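Local coordinates for Alpha/beta hydrolase fold protein (Sphaerobacter thermophilus, PDB 3R0V) that is an alpha/beta hydrolase fold protein, probably a hydrolase whose substrate is not established, and binds D-malate in a pocket of the fold in this crystal, at residues A[154-159]-A[164-169]; A[117-122]-A[226-231]; A[238-243]-A[250-255]; A[26-31]-A[40-45]. All blocks are in the same frame, centred on the assembly; numbering follows the deposited sequence.

Contact 1 of 4, residues A[154-159]-A[164-169]; sequences FMTEGV and DLVAQM. With MLT (D-malate), chain F.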
loop_
_atom_site.group_PDB
_atom_site.type_symbol
_atom_site.label_atom_id
_atom_site.label_comp_id
_atom_site.label_asym_id
_atom_site.label_seq_id
_atom_site.Cartn_x
_atom_site.Cartn_y
_atom_site.Cartn_z
ATOM N N PHE A 154 -12.924 -3.840 8.711
ATOM C CA PHE A 154 -11.621 -3.236 8.433
ATOM C C PHE A 154 -11.754 -1.726 8.184
ATOM O O PHE A 154 -11.027 -0.917 8.769
ATOM C CB PHE A 154 -10.970 -3.895 7.214
ATOM C CG PHE A 154 -9.889 -3.052 6.580
ATOM C CD1 PHE A 154 -8.659 -2.895 7.195
ATOM C CD2 PHE A 154 -10.118 -2.401 5.384
ATOM C CE1 PHE A 154 -7.677 -2.113 6.609
ATOM C CE2 PHE A 154 -9.140 -1.613 4.804
ATOM C CZ PHE A 154 -7.932 -1.473 5.415
HETATM N N MSE A 155 -12.691 -1.333 7.330
HETATM C CA MSE A 155 -12.802 0.074 6.989
HETATM C C MSE A 155 -13.244 0.946 8.145
HETATM O O MSE A 155 -12.692 2.019 8.347
HETATM C CB MSE A 155 -13.720 0.263 5.801
HETATM C CG MSE A 155 -13.137 -0.375 4.585
HETATM SE SE MSE A 155 -14.095 0.090 3.001
HETATM C CE MSE A 155 -12.898 -0.798 1.739
ATOM N N THR A 156 -14.230 0.488 8.907
ATOM C CA THR A 156 -14.761 1.290 10.004
ATOM C C THR A 156 -13.919 1.237 11.268
ATOM O O THR A 156 -13.718 2.264 11.921
ATOM C CB THR A 156 -16.197 0.860 10.363
ATOM O OG1 THR A 156 -16.216 -0.544 10.683
ATOM C CG2 THR A 156 -17.148 1.141 9.207
ATOM N N GLU A 157 -13.444 0.050 11.626
ATOM C CA GLU A 157 -12.723 -0.125 12.879
ATOM C C GLU A 157 -11.213 -0.197 12.685
ATOM O O GLU A 157 -10.457 0.191 13.568
ATOM C CB GLU A 157 -13.235 -1.359 13.633
ATOM C CG GLU A 157 -14.705 -1.291 13.979
ATOM C CD GLU A 157 -15.048 -0.070 14.811
ATOM O OE1 GLU A 157 -14.193 0.388 15.608
ATOM O OE2 GLU A 157 -16.180 0.436 14.658
ATOM N N GLY A 158 -10.776 -0.686 11.531
ATOM C CA GLY A 158 -9.352 -0.780 11.260
ATOM C C GLY A 158 -8.768 0.563 10.886
ATOM O O GLY A 158 -7.734 0.971 11.425
ATOM N N VAL A 159 -9.417 1.258 9.959
ATOM C CA VAL A 159 -8.881 2.536 9.489
ATOM C C VAL A 159 -9.819 3.748 9.654
ATOM O O VAL A 159 -9.579 4.804 9.074
ATOM C CB VAL A 159 -8.333 2.434 8.048
ATOM C CG1 VAL A 159 -7.051 1.592 8.039
ATOM C CG2 VAL A 159 -9.370 1.834 7.107
ATOM N N ASP A 164 -21.171 6.075 6.711
ATOM C CA ASP A 164 -21.797 6.511 5.466
ATOM C C ASP A 164 -20.923 6.255 4.239
ATOM O O ASP A 164 -21.417 5.800 3.216
ATOM C CB ASP A 164 -22.256 7.979 5.538
ATOM C CG ASP A 164 -21.106 8.954 5.657
ATOM O OD1 ASP A 164 -21.077 9.921 4.867
ATOM O OD2 ASP A 164 -20.238 8.770 6.535
ATOM N N LEU A 165 -19.625 6.526 4.345
ATOM C CA LEU A 165 -18.736 6.304 3.205
ATOM C C LEU A 165 -18.570 4.817 2.937
ATOM O O LEU A 165 -18.509 4.399 1.783
ATOM C CB LEU A 165 -17.382 6.974 3.414
ATOM C CG LEU A 165 -17.415 8.501 3.533
ATOM C CD1 LEU A 165 -15.996 9.025 3.724
ATOM C CD2 LEU A 165 -18.082 9.148 2.317
ATOM N N VAL A 166 -18.532 4.014 4.000
ATOM C CA VAL A 166 -18.352 2.583 3.820
ATOM C C VAL A 166 -19.587 1.974 3.166
ATOM O O VAL A 166 -19.484 1.134 2.273
ATOM C CB VAL A 166 -18.012 1.872 5.140
ATOM C CG1 VAL A 166 -17.751 0.389 4.895
ATOM C CG2 VAL A 166 -16.789 2.511 5.774
ATOM N N ALA A 167 -20.763 2.422 3.590
ATOM C CA ALA A 167 -21.990 1.925 2.990
ATOM C C ALA A 167 -22.037 2.271 1.503
ATOM O O ALA A 167 -22.514 1.482 0.694
ATOM C CB ALA A 167 -23.210 2.472 3.732
ATOM N N GLN A 168 -21.542 3.450 1.145
ATOM C CA GLN A 168 -21.473 3.849 -0.257
ATOM C C GLN A 168 -20.521 2.950 -1.052
ATOM O O GLN A 168 -20.830 2.554 -2.176
ATOM C CB GLN A 168 -21.043 5.312 -0.377
ATOM C CG GLN A 168 -21.074 5.836 -1.797
ATOM C CD GLN A 168 -22.444 5.711 -2.424
ATOM O OE1 GLN A 168 -23.462 5.937 -1.770
ATOM N NE2 GLN A 168 -22.479 5.342 -3.701
HETATM N N MSE A 169 -19.369 2.621 -0.467
HETATM C CA MSE A 169 -18.434 1.692 -1.124
HETATM C C MSE A 169 -19.099 0.355 -1.445
HETATM O O MSE A 169 -18.811 -0.266 -2.470
HETATM C CB MSE A 169 -17.212 1.420 -0.249
HETATM C CG MSE A 169 -16.484 2.633 0.270
HETATM SE SE MSE A 169 -14.927 2.054 1.282
HETATM C CE MSE A 169 -13.868 1.475 -0.243
HETATM C C1 MLT F . -4.977 0.602 3.696
HETATM O O1 MLT F . -4.259 0.005 2.829
HETATM O O2 MLT F . -4.515 0.989 4.768
HETATM C C2 MLT F . -6.422 0.841 3.354
HETATM O O3 MLT F . -6.643 0.592 1.980
HETATM C C3 MLT F . -6.833 2.262 3.716
HETATM C C4 MLT F . -8.138 2.618 3.038
HETATM O O4 MLT F . -8.639 1.882 2.159
HETATM O O5 MLT F . -8.741 3.665 3.352
#
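Val166 presents its CG2 methyl to helix 147-158, where it lies 3.7 Å from Thr156 CG2 and 3.8 Å from Met155 CB. Its other branch, CG1, faces the start of the Met155 chain, also near CB, and the side chains of Thr156 and Val166 cross at roughly a right angle. With an alanine at Val166 both methyls would go, and Met155 CB and Thr156 CG2 would probably lose the surface they pack on. Beyond the valine, the selenium ends of Met155 and Met169, both selenomethionines, reach toward each other tip to tip; their closest approach is too short to be trusted, and Met155 was modelled in two conformers, so only the general proximity is sound. Met178 of helix 175-180 touches both of these chains, and Trp175 adds to the packing on Met169. The two segments run almost antiparallel, at 161° with axes 10.0 Å apart, as a helical hairpin within the run of helices between strands 111-117 and 209-213, the usual place for the lid of an alpha/beta hydrolase. On the pocket side, Phe154 brings its ring edge to D-malate, CZ standing 3.4 Å from malate C2. A chi1 of 160° swings this ring toward the ligand, and Val159 CG2 lies over one of its faces, toward the rim. Helix 147-158 ends in a wider pi-type turn, in which Val159 N donates to Phe154 O at 3.0 Å. Thr156 OG1 bonds back to Thr152 O, leaving CG2 as the branch turned to Val166.

Contact 2 of 4, residues A[117-122]-A[226-231]; sequences FEPPYA and QELADT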
loop_
_atom_site.group_PDB
_atom_site.type_symbol
_atom_site.label_atom_id
_atom_site.label_comp_id
_atom_site.label_asym_id
_atom_site.label_seq_id
_atom_site.Cartn_x
_atom_site.Cartn_y
_atom_site.Cartn_z
ATOM N N PHE A 117 1.922 7.081 -0.406
ATOM C CA PHE A 117 0.683 7.828 -0.253
ATOM C C PHE A 117 -0.098 7.317 0.955
ATOM O O PHE A 117 -0.445 6.129 1.041
ATOM C CB PHE A 117 -0.170 7.688 -1.516
ATOM C CG PHE A 117 -1.516 8.357 -1.432
ATOM C CD1 PHE A 117 -1.639 9.723 -1.619
ATOM C CD2 PHE A 117 -2.658 7.606 -1.187
ATOM C CE1 PHE A 117 -2.883 10.343 -1.552
ATOM C CE2 PHE A 117 -3.913 8.221 -1.126
ATOM C CZ PHE A 117 -4.020 9.585 -1.309
ATOM N N GLU A 118 -0.374 8.231 1.882
ATOM C CA GLU A 118 -1.214 7.947 3.055
ATOM C C GLU A 118 -0.863 6.645 3.785
ATOM O O GLU A 118 -1.730 5.815 4.042
ATOM C CB GLU A 118 -2.709 7.968 2.685
ATOM C CG GLU A 118 -3.160 9.312 2.112
ATOM C CD GLU A 118 -4.661 9.421 1.915
ATOM O OE1 GLU A 118 -5.364 8.386 1.921
ATOM O OE2 GLU A 118 -5.142 10.560 1.755
ATOM N N PRO A 119 0.411 6.460 4.144
ATOM C CA PRO A 119 0.739 5.311 4.997
ATOM C C PRO A 119 -0.058 5.379 6.309
ATOM O O PRO A 119 0.021 6.389 7.011
ATOM C CB PRO A 119 2.244 5.485 5.259
ATOM C CG PRO A 119 2.539 6.902 4.944
ATOM C CD PRO A 119 1.565 7.339 3.896
ATOM N N PRO A 120 -0.833 4.332 6.624
ATOM C CA PRO A 120 -1.805 4.452 7.724
ATOM C C PRO A 120 -1.237 4.165 9.113
ATOM O O PRO A 120 -1.840 3.417 9.892
ATOM C CB PRO A 120 -2.888 3.426 7.352
ATOM C CG PRO A 120 -2.127 2.366 6.560
ATOM C CD PRO A 120 -1.055 3.121 5.805
ATOM N N TYR A 121 -0.075 4.725 9.416
ATOM C CA TYR A 121 0.441 4.677 10.780
ATOM C C TYR A 121 -0.344 5.684 11.610
ATOM O O TYR A 121 -1.068 6.514 11.073
ATOM C CB TYR A 121 1.938 4.994 10.835
ATOM C CG TYR A 121 2.782 3.930 10.194
ATOM C CD1 TYR A 121 3.133 2.795 10.905
ATOM C CD2 TYR A 121 3.207 4.044 8.870
ATOM C CE1 TYR A 121 3.896 1.794 10.323
ATOM C CE2 TYR A 121 3.974 3.056 8.286
ATOM C CZ TYR A 121 4.308 1.934 9.017
ATOM O OH TYR A 121 5.059 0.947 8.411
ATOM N N ALA A 122 -0.202 5.598 12.927
ATOM C CA ALA A 122 -0.875 6.511 13.839
ATOM C C ALA A 122 0.158 7.164 14.738
ATOM O O ALA A 122 1.025 6.474 15.279
ATOM C CB ALA A 122 -1.887 5.744 14.683
ATOM N N GLN A 226 3.310 14.066 8.140
ATOM C CA GLN A 226 4.245 15.077 8.608
ATOM C C GLN A 226 5.376 14.426 9.390
ATOM O O GLN A 226 6.547 14.770 9.232
ATOM C CB GLN A 226 3.522 16.102 9.491
ATOM C CG GLN A 226 4.336 17.378 9.748
ATOM C CD GLN A 226 5.313 17.264 10.914
ATOM O OE1 GLN A 226 6.281 18.025 10.994
ATOM N NE2 GLN A 226 5.056 16.328 11.832
ATOM N N GLU A 227 5.019 13.497 10.268
ATOM C CA GLU A 227 6.030 12.879 11.112
ATOM C C GLU A 227 6.975 12.018 10.275
ATOM O O GLU A 227 8.181 12.056 10.478
ATOM C CB GLU A 227 5.429 12.043 12.234
ATOM C CG GLU A 227 6.525 11.373 13.073
ATOM C CD GLU A 227 6.027 10.758 14.377
ATOM O OE1 GLU A 227 5.143 11.352 15.036
ATOM O OE2 GLU A 227 6.540 9.678 14.748
ATOM N N LEU A 228 6.438 11.242 9.339
ATOM C CA LEU A 228 7.296 10.409 8.492
ATOM C C LEU A 228 8.258 11.272 7.685
ATOM O O LEU A 228 9.433 10.923 7.531
ATOM C CB LEU A 228 6.470 9.552 7.544
ATOM C CG LEU A 228 5.791 8.357 8.207
ATOM C CD1 LEU A 228 4.758 7.737 7.284
ATOM C CD2 LEU A 228 6.831 7.322 8.601
ATOM N N ALA A 229 7.772 12.394 7.163
ATOM C CA ALA A 229 8.623 13.254 6.337
ATOM C C ALA A 229 9.682 13.973 7.161
ATOM O O ALA A 229 10.638 14.520 6.605
ATOM C CB ALA A 229 7.778 14.250 5.551
ATOM N N ASP A 230 9.518 13.966 8.479
ATOM C CA ASP A 230 10.526 14.520 9.376
ATOM C C ASP A 230 11.516 13.427 9.806
ATOM O O ASP A 230 12.729 13.658 9.886
ATOM C CB ASP A 230 9.847 15.162 10.594
ATOM C CG ASP A 230 10.823 15.900 11.494
ATOM O OD1 ASP A 230 11.276 17.000 11.110
ATOM O OD2 ASP A 230 11.127 15.393 12.592
ATOM N N THR A 231 10.995 12.235 10.076
ATOM C CA THR A 231 11.815 11.123 10.545
ATOM C C THR A 231 12.773 10.613 9.474
ATOM O O THR A 231 13.938 10.298 9.750
ATOM C CB THR A 231 10.903 9.977 11.040
ATOM O OG1 THR A 231 10.243 10.406 12.237
ATOM C CG2 THR A 231 11.701 8.715 11.330
#
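Leu228 and Pro119 slide past each other in opposite directions and meet through one leucine methyl. The leucine extends this branch, CD1, to the proline ring, where it sits 3.3 Å from Pro119 CG, tighter than ordinary van der Waals contact, and 3.9 Å from Pro119 CB. The same methyl also faces Tyr121 at an oblique angle to the ring, 4.3 Å from Tyr121 CD2. A single branch thus serves both loop residues. Leu228 carries CG opposite its carbonyl carbon (chi1 -75°), with the chain beyond nearly extended (chi2 168°), which sends CD1 out from the helix to the loop. The loop supplies the complementary shape through an inverse gamma turn centred on Pro120: Pro119 and Tyr121 point toward 226-231, whereas Pro120 points away from that segment, packs on Trp220 earlier in the same helix and touches D-malate. The turn is closed by a weak backbone bond, Tyr121 N to Pro119 O. Pro120 thus lines the ligand pocket while its two neighbours rest on Leu228. A polar bond outside the apolar patch also ties the loop to helix 219-231, Tyr121 O accepting from Thr224 OG1, and Glu118 OE2 bonds to Ser217 OG just before that helix begins. In the fold, the loop leaves the end of strand 111-117 and runs between helix 219-231, which carries Leu228, and helix 185-192, whose Met192 touches both Pro120 and Tyr121, while Phe202 of helix 199-202 packs on Leu228.

Contact 3 of 4, residues A[238-243]-A[250-255]; sequences VTLENQ and DAIAPV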
loop_
_atom_site.group_PDB
_atom_site.type_symbol
_atom_site.label_atom_id
_atom_site.label_comp_id
_atom_site.label_asym_id
_atom_site.label_seq_id
_atom_site.Cartn_x
_atom_site.Cartn_y
_atom_site.Cartn_z
ATOM N N VAL A 238 4.095 16.266 0.548
ATOM C CA VAL A 238 3.226 16.945 -0.402
ATOM C C VAL A 238 1.771 16.609 -0.114
ATOM O O VAL A 238 1.419 15.442 0.100
ATOM C CB VAL A 238 3.549 16.533 -1.863
ATOM C CG1 VAL A 238 2.553 17.149 -2.850
ATOM C CG2 VAL A 238 4.965 16.917 -2.227
ATOM N N THR A 239 0.917 17.629 -0.113
ATOM C CA THR A 239 -0.528 17.407 -0.067
ATOM C C THR A 239 -1.079 17.587 -1.476
ATOM O O THR A 239 -0.905 18.640 -2.097
ATOM C CB THR A 239 -1.241 18.390 0.884
ATOM O OG1 THR A 239 -0.709 18.237 2.205
ATOM C CG2 THR A 239 -2.741 18.136 0.895
ATOM N N LEU A 240 -1.723 16.549 -1.992
ATOM C CA LEU A 240 -2.229 16.576 -3.359
ATOM C C LEU A 240 -3.424 17.497 -3.516
ATOM O O LEU A 240 -4.053 17.877 -2.523
ATOM C CB LEU A 240 -2.584 15.170 -3.820
ATOM C CG LEU A 240 -1.443 14.160 -3.772
ATOM C CD1 LEU A 240 -1.989 12.823 -4.260
ATOM C CD2 LEU A 240 -0.257 14.602 -4.615
ATOM N N GLU A 241 -3.728 17.834 -4.768
ATOM C CA GLU A 241 -4.794 18.773 -5.105
ATOM C C GLU A 241 -6.054 18.070 -5.603
ATOM O O GLU A 241 -6.775 18.624 -6.431
ATOM C CB GLU A 241 -4.323 19.745 -6.194
ATOM C CG GLU A 241 -3.149 20.640 -5.826
ATOM C CD GLU A 241 -2.650 21.437 -7.024
ATOM O OE1 GLU A 241 -3.477 22.128 -7.662
ATOM O OE2 GLU A 241 -1.441 21.363 -7.344
ATOM N N ASN A 242 -6.331 16.859 -5.129
ATOM C CA ASN A 242 -7.583 16.226 -5.501
ATOM C C ASN A 242 -8.757 17.085 -5.045
ATOM O O ASN A 242 -8.735 17.653 -3.950
ATOM C CB ASN A 242 -7.696 14.814 -4.932
ATOM C CG ASN A 242 -7.385 14.749 -3.449
ATOM O OD1 ASN A 242 -6.298 15.144 -3.016
ATOM N ND2 ASN A 242 -8.341 14.254 -2.659
ATOM N N GLN A 243 -9.779 17.190 -5.890
ATOM C CA GLN A 243 -10.895 18.090 -5.602
ATOM C C GLN A 243 -12.152 17.365 -5.114
ATOM O O GLN A 243 -13.177 18.005 -4.864
ATOM C CB GLN A 243 -11.215 18.946 -6.828
ATOM C CG GLN A 243 -10.056 19.846 -7.243
ATOM C CD GLN A 243 -9.691 20.851 -6.180
ATOM O OE1 GLN A 243 -10.539 21.601 -5.706
ATOM N NE2 GLN A 243 -8.416 20.874 -5.793
ATOM N N ASP A 250 -4.468 11.643 -12.288
ATOM C CA ASP A 250 -3.873 12.906 -12.706
ATOM C C ASP A 250 -3.533 13.839 -11.547
ATOM O O ASP A 250 -2.812 14.826 -11.731
ATOM C CB ASP A 250 -4.736 13.600 -13.761
ATOM C CG ASP A 250 -4.678 12.898 -15.110
ATOM O OD1 ASP A 250 -3.607 12.356 -15.461
ATOM O OD2 ASP A 250 -5.706 12.883 -15.817
ATOM N N ALA A 251 -4.013 13.498 -10.353
ATOM C CA ALA A 251 -3.625 14.219 -9.134
ATOM C C ALA A 251 -2.271 13.730 -8.605
ATOM O O ALA A 251 -1.568 14.462 -7.891
ATOM C CB ALA A 251 -4.690 14.054 -8.056
ATOM N N ILE A 252 -1.919 12.496 -8.959
ATOM C CA ILE A 252 -0.723 11.831 -8.447
ATOM C C ILE A 252 0.403 11.834 -9.472
ATOM O O ILE A 252 1.553 12.105 -9.143
ATOM C CB ILE A 252 -1.004 10.343 -8.119
ATOM C CG1 ILE A 252 -2.010 10.206 -6.979
ATOM C CG2 ILE A 252 0.300 9.604 -7.772
ATOM C CD1 ILE A 252 -2.422 8.760 -6.714
ATOM N N ALA A 253 0.077 11.505 -10.718
ATOM C CA ALA A 253 1.115 11.254 -11.715
ATOM C C ALA A 253 2.116 12.396 -11.908
ATOM O O ALA A 253 3.308 12.148 -11.932
ATOM C CB ALA A 253 0.496 10.852 -13.052
ATOM N N PRO A 254 1.641 13.648 -12.055
ATOM C CA PRO A 254 2.590 14.745 -12.287
ATOM C C PRO A 254 3.574 14.908 -11.133
ATOM O O PRO A 254 4.744 15.227 -11.358
ATOM C CB PRO A 254 1.686 15.976 -12.410
ATOM C CG PRO A 254 0.347 15.421 -12.809
ATOM C CD PRO A 254 0.242 14.106 -12.099
ATOM N N VAL A 255 3.097 14.686 -9.911
ATOM C CA VAL A 255 3.951 14.772 -8.726
ATOM C C VAL A 255 5.003 13.655 -8.726
ATOM O O VAL A 255 6.179 13.883 -8.419
ATOM C CB VAL A 255 3.118 14.716 -7.434
ATOM C CG1 VAL A 255 4.007 14.734 -6.212
ATOM C CG2 VAL A 255 2.125 15.884 -7.385
HETATM O O HOH W 1 -2.207 16.957 -7.129
#
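Ala251 O is the polar centre of this contact: a water donates to it at 2.7 Å, and Leu240 CD2 lies against it at 3.5 Å. The same water accepts from Glu241 N at 2.9 Å, so one bridging molecule links the chain just after the strand to the carbonyl of Ala251, near the start of segment 250-255. Helix 249-260 is kinked where Pro254 and Val255 make no backbone bond to the preceding turn, and the water probably takes the place of the bond that Val255 N does not make. Around this bridge the packing is apolar. Leu240, its CG lying opposite the carbonyl carbon (chi1 -58°), splits its two methyls over the helix: CD1 meets Ile252 CG1 at 3.8 Å and CD2 meets Val255 CG2 at 3.9 Å, the chains crossing obliquely. The pairing closes the last beta-alpha step of the three-layer alpha/beta/alpha fold of the alpha/beta hydrolases, in which outermost strand 235-239 is followed by the C-terminal helix, with Met212 of neighbouring strand 209-213 touching both Leu240 and Val255. With an alanine in place of Leu240, Ile252 CG1 and Val255 CG2 would probably both lose this leucine as a partner, and the side of Ala251 O against which CD2 rests would be uncovered. At the margins, Val238 CG1 approaches Val255 CG1 more loosely, and Ala251 CB faces Asn242 CB at 4.4 Å. The amide of Asn242 is held from outside, OD1 by Gly215 N and ND2 by Thr244 O.

Contact 4 of 4, residues A[26-31]-A[40-45]; sequences VVLVGG and APLAER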
loop_
_atom_site.group_PDB
_atom_site.type_symbol
_atom_site.label_atom_id
_atom_site.label_comp_id
_atom_site.label_asym_id
_atom_site.label_seq_id
_atom_site.Cartn_x
_atom_site.Cartn_y
_atom_site.Cartn_z
ATOM N N VAL A 26 9.562 1.662 -12.430
ATOM C CA VAL A 26 8.765 2.005 -11.257
ATOM C C VAL A 26 7.902 0.797 -10.888
ATOM O O VAL A 26 7.226 0.252 -11.759
ATOM C CB VAL A 26 7.810 3.181 -11.582
ATOM C CG1 VAL A 26 6.813 3.405 -10.455
ATOM C CG2 VAL A 26 8.595 4.454 -11.900
ATOM N N VAL A 27 7.903 0.403 -9.619
ATOM C CA VAL A 27 7.040 -0.659 -9.124
ATOM C C VAL A 27 5.957 -0.033 -8.260
ATOM O O VAL A 27 6.239 0.775 -7.369
ATOM C CB VAL A 27 7.823 -1.674 -8.287
ATOM C CG1 VAL A 27 6.866 -2.710 -7.668
ATOM C CG2 VAL A 27 8.866 -2.370 -9.146
ATOM N N LEU A 28 4.709 -0.385 -8.551
ATOM C CA LEU A 28 3.574 0.103 -7.765
ATOM C C LEU A 28 3.199 -0.973 -6.757
ATOM O O LEU A 28 3.025 -2.146 -7.130
ATOM C CB LEU A 28 2.376 0.407 -8.668
ATOM C CG LEU A 28 2.630 1.342 -9.857
ATOM C CD1 LEU A 28 1.331 1.686 -10.588
ATOM C CD2 LEU A 28 3.314 2.607 -9.432
ATOM N N VAL A 29 3.100 -0.595 -5.484
ATOM C CA VAL A 29 2.757 -1.541 -4.428
ATOM C C VAL A 29 1.397 -1.170 -3.844
ATOM O O VAL A 29 1.229 -0.091 -3.269
ATOM C CB VAL A 29 3.804 -1.527 -3.283
ATOM C CG1 VAL A 29 3.439 -2.569 -2.230
ATOM C CG2 VAL A 29 5.216 -1.778 -3.820
ATOM N N GLY A 30 0.425 -2.065 -3.977
ATOM C CA GLY A 30 -0.922 -1.765 -3.530
ATOM C C GLY A 30 -1.146 -2.022 -2.053
ATOM O O GLY A 30 -0.376 -2.723 -1.407
ATOM N N GLY A 31 -2.218 -1.441 -1.527
ATOM C CA GLY A 31 -2.558 -1.578 -0.120
ATOM C C GLY A 31 -3.597 -2.645 0.170
ATOM O O GLY A 31 -3.780 -3.588 -0.597
ATOM N N ALA A 40 -3.568 0.098 -12.358
ATOM C CA ALA A 40 -3.604 0.239 -13.808
ATOM C C ALA A 40 -3.873 1.667 -14.303
ATOM O O ALA A 40 -3.172 2.144 -15.196
ATOM C CB ALA A 40 -4.587 -0.756 -14.436
ATOM N N PRO A 41 -4.883 2.359 -13.745
ATOM C CA PRO A 41 -5.096 3.721 -14.252
ATOM C C PRO A 41 -3.879 4.623 -14.036
ATOM O O PRO A 41 -3.526 5.393 -14.925
ATOM C CB PRO A 41 -6.312 4.210 -13.450
ATOM C CG PRO A 41 -7.068 2.945 -13.138
ATOM C CD PRO A 41 -6.000 1.903 -12.894
ATOM N N LEU A 42 -3.229 4.513 -12.882
ATOM C CA LEU A 42 -2.017 5.289 -12.641
ATOM C C LEU A 42 -0.875 4.850 -13.542
ATOM O O LEU A 42 -0.162 5.677 -14.110
ATOM C CB LEU A 42 -1.593 5.168 -11.178
ATOM C CG LEU A 42 -0.279 5.874 -10.831
ATOM C CD1 LEU A 42 -0.313 7.363 -11.179
ATOM C CD2 LEU A 42 0.034 5.669 -9.355
ATOM N N ALA A 43 -0.708 3.534 -13.667
ATOM C CA ALA A 43 0.362 2.980 -14.494
ATOM C C ALA A 43 0.275 3.536 -15.903
ATOM O O ALA A 43 1.286 3.889 -16.501
ATOM C CB ALA A 43 0.291 1.464 -14.521
ATOM N N GLU A 44 -0.942 3.643 -16.426
ATOM C CA GLU A 44 -1.129 4.118 -17.788
ATOM C C GLU A 44 -0.726 5.586 -17.940
ATOM O O GLU A 44 -0.196 5.991 -18.975
ATOM C CB GLU A 44 -2.573 3.877 -18.244
ATOM C CG GLU A 44 -2.868 4.400 -19.637
ATOM C CD GLU A 44 -4.251 4.018 -20.131
ATOM O OE1 GLU A 44 -4.731 4.657 -21.095
ATOM O OE2 GLU A 44 -4.853 3.083 -19.560
ATOM N N ARG A 45 -0.962 6.390 -16.903
ATOM C CA ARG A 45 -0.488 7.777 -16.920
ATOM C C ARG A 45 1.032 7.908 -16.779
ATOM O O ARG A 45 1.616 8.875 -17.270
ATOM C CB ARG A 45 -1.180 8.634 -15.848
ATOM C CG ARG A 45 -2.679 8.791 -16.041
ATOM C CD ARG A 45 -3.019 9.307 -17.424
ATOM N NE ARG A 45 -4.238 10.109 -17.355
ATOM C CZ ARG A 45 -5.184 10.135 -18.286
ATOM N NH1 ARG A 45 -5.078 9.402 -19.384
ATOM N NH2 ARG A 45 -6.243 10.904 -18.098
#
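Leu28 leaves strand 25-29 with its CB directed toward helix 40-46, and the contact grows along its chain. Leu28 CG stays 5.1 Å from Leu42 CD2, and CB is farther still, so these two atoms serve mainly to carry the branches outward; CG stands opposite the carbonyl carbon, chi1 -53°, which turns the fork to the helix. CD1 does most of the touching. Leu28 CD1 lies 4.1 Å from Ala43 CB, equally near Ala43 N, and 4.4 Å from Leu42 CD2, so this methyl rests on the short alanine and the backbone beside it. The other branch, Leu28 CD2, faces Leu42 CD2 as well, at 4.5 Å. Both methyls of the fork thus come near Leu42 CD2, loosely, while the small Ala43 lets the strand residue come close to the helix backbone. These distances describe ordinary, unstrained apolar packing, buried on all three residues. Phe92 of the adjacent strand 89-94 touches both leucines and continues the layer onto the next strand. Arranged like this, strand 25-29, helix 40-46 and strand 51-52 form a beta-alpha-beta crossover, the unit that recurs through the parallel part of the central sheet of the alpha/beta hydrolase fold.

Contact 4 comes first along the chain; contact 2 spans the long stretch that contains contact 1, and contact 3 closes the sequence. Contacts 3 and 4 have centres about 14 Å apart and reach the same sheet, joined through a salt bridge from Arg45 NE to Asp250 OD1 and by Ala253 and Ile252 packing on Leu42: helices 40-46 and 249-260 lie side by side. Contacts 2 and 3, centres about 17 Å apart, meet where Phe117 touches Leu240. Contact 1, its centre 21 to 23 Å from the centres of the others, belongs to the inserted helices. Residues of 154-159, 117-122 and 26-31 converge on D-malate, so the pocket lies between sheet and insertion.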